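PDB 5WF2: uncharacterized protein from Equus caballus, which probably associates with the adaptor-like complex AP-4 and may thereby take part in vesicular trafficking of proteins at the trans-Golgi network. Local coordinates for residues R80-V85 / G116-K121. Numbering follows the deposited sequence.
Sequences RALGAV and GPVTNK
Leu-82 meets Val-118 and Lys-121 in a small, largely apolar helix-helix contact between helix 75-89 and the first turn of helix 117-132, burying 180 Å². The two short axes run nearly parallel, 12° apart and separated by 10.5 Å, a spacing bridged by side chains, with no hydrogen bond across. Leucine suits this place: with CG beside the backbone N (chi1 -69°), its branched end extends across the gap, and CD1 makes van der Waals contact with the carbonyl O of Val-118 at 3.8 Å. The same methyl meets CG1 of Val-118 at 4.0 Å, the two side chains crossing at about a right angle; the compact branch of valine also packs on Leu-110 and Met-79. Leu-107 and Leu-110 of helix 96-111 pack on Leu-82 too, so the contact borders the hydrophobic core of the all-helical VHS/ENTH-like domain of tepsin, where helices 75-89 and 117-132 both lie against the intervening helix 96-111. Lys-121, partly exposed, lays its aliphatic length along buried Leu-82: CG lies anti to the backbone N (chi1 -171°), and CD packs 3.9 Å from CB of Leu-82. Bends at chi3 and chi4 then bring NZ to 4.0 Å from CA of Gly-83.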
loop_
_atom_site.group_PDB
_atom_site.type_symbol
_atom_site.label_atom_id
_atom_site.label_comp_id
_atom_site.label_asym_id
_atom_site.label_seq_id
_atom_site.Cartn_x
_atom_site.Cartn_y
_atom_site.Cartn_z
ATOM N N ARG A 80 2.188 -4.435 -6.553
ATOM C CA ARG A 80 2.096 -2.996 -6.788
ATOM C C ARG A 80 1.452 -2.290 -5.608
ATOM O O ARG A 80 1.861 -1.178 -5.250
ATOM C CB ARG A 80 1.327 -2.710 -8.089
ATOM C CG ARG A 80 2.059 -3.241 -9.350
ATOM C CD ARG A 80 1.314 -2.893 -10.629
ATOM N NE ARG A 80 1.247 -1.457 -10.850
ATOM C CZ ARG A 80 2.171 -0.747 -11.470
ATOM N NH1 ARG A 80 3.229 -1.344 -11.957
ATOM N NH2 ARG A 80 2.026 0.571 -11.614
ATOM N N ALA A 81 0.441 -2.905 -5.003
ATOM C CA ALA A 81 -0.188 -2.327 -3.816
ATOM C C ALA A 81 0.813 -2.226 -2.675
ATOM O O ALA A 81 0.869 -1.191 -2.011
ATOM C CB ALA A 81 -1.410 -3.151 -3.406
ATOM N N LEU A 82 1.614 -3.282 -2.438
ATOM C CA LEU A 82 2.710 -3.204 -1.456
ATOM C C LEU A 82 3.708 -2.106 -1.795
ATOM O O LEU A 82 4.228 -1.425 -0.896
ATOM C CB LEU A 82 3.449 -4.537 -1.329
ATOM C CG LEU A 82 2.678 -5.693 -0.668
ATOM C CD1 LEU A 82 3.434 -7.008 -0.792
ATOM C CD2 LEU A 82 2.359 -5.436 0.791
ATOM N N GLY A 83 4.069 -1.979 -3.069
ATOM C CA GLY A 83 4.927 -0.876 -3.471
ATOM C C GLY A 83 4.360 0.466 -3.086
ATOM O O GLY A 83 5.093 1.356 -2.645
ATOM N N ALA A 84 3.058 0.646 -3.285
ATOM C CA ALA A 84 2.419 1.912 -2.970
ATOM C C ALA A 84 2.435 2.157 -1.466
ATOM O O ALA A 84 2.652 3.287 -1.036
ATOM C CB ALA A 84 0.996 1.946 -3.501
ATOM N N VAL A 85 2.197 1.104 -0.673
ATOM C CA VAL A 85 2.316 1.179 0.790
ATOM C C VAL A 85 3.722 1.609 1.188
ATOM O O VAL A 85 3.896 2.511 2.002
ATOM C CB VAL A 85 1.947 -0.173 1.437
ATOM C CG1 VAL A 85 2.290 -0.165 2.952
ATOM C CG2 VAL A 85 0.491 -0.527 1.232
ATOM N N GLY A 116 8.116 -16.378 -1.423
ATOM C CA GLY A 116 7.764 -15.862 -2.721
ATOM C C GLY A 116 7.801 -14.340 -2.696
ATOM O O GLY A 116 8.043 -13.737 -1.650
ATOM N N PRO A 117 7.524 -13.699 -3.832
ATOM C CA PRO A 117 7.700 -12.232 -3.922
ATOM C C PRO A 117 6.847 -11.420 -2.953
ATOM O O PRO A 117 7.340 -10.446 -2.350
ATOM C CB PRO A 117 7.303 -11.928 -5.373
ATOM C CG PRO A 117 7.410 -13.232 -6.108
ATOM C CD PRO A 117 7.083 -14.297 -5.103
ATOM N N VAL A 118 5.562 -11.747 -2.844
ATOM C CA VAL A 118 4.657 -10.978 -1.998
ATOM C C VAL A 118 5.019 -11.178 -0.537
ATOM O O VAL A 118 5.093 -10.219 0.233
ATOM C CB VAL A 118 3.201 -11.360 -2.287
ATOM C CG1 VAL A 118 2.212 -10.777 -1.252
ATOM C CG2 VAL A 118 2.813 -10.894 -3.669
ATOM N N THR A 119 5.297 -12.421 -0.144
ATOM C CA THR A 119 5.708 -12.696 1.226
ATOM C C THR A 119 6.983 -11.930 1.568
ATOM O O THR A 119 7.098 -11.307 2.638
ATOM C CB THR A 119 5.910 -14.218 1.423
ATOM O OG1 THR A 119 4.646 -14.900 1.303
ATOM C CG2 THR A 119 6.482 -14.497 2.801
ATOM N N ASN A 120 7.965 -11.974 0.668
ATOM C CA ASN A 120 9.228 -11.305 0.913
ATOM C C ASN A 120 9.025 -9.797 1.028
ATOM O O ASN A 120 9.557 -9.147 1.937
ATOM C CB ASN A 120 10.224 -11.626 -0.212
ATOM C CG ASN A 120 11.586 -10.934 -0.013
ATOM O OD1 ASN A 120 12.030 -10.122 -0.846
ATOM N ND2 ASN A 120 12.253 -11.254 1.095
ATOM N N LYS A 121 8.274 -9.227 0.108
ATOM C CA LYS A 121 8.118 -7.779 0.094
ATOM C C LYS A 121 7.318 -7.308 1.305
ATOM O O LYS A 121 7.641 -6.273 1.907
ATOM C CB LYS A 121 7.462 -7.334 -1.213
ATOM C CG LYS A 121 7.462 -5.784 -1.403
ATOM C CD LYS A 121 6.949 -5.322 -2.793
ATOM C CE LYS A 121 7.765 -4.114 -3.305
ATOM N NZ LYS A 121 7.968 -3.151 -2.187
#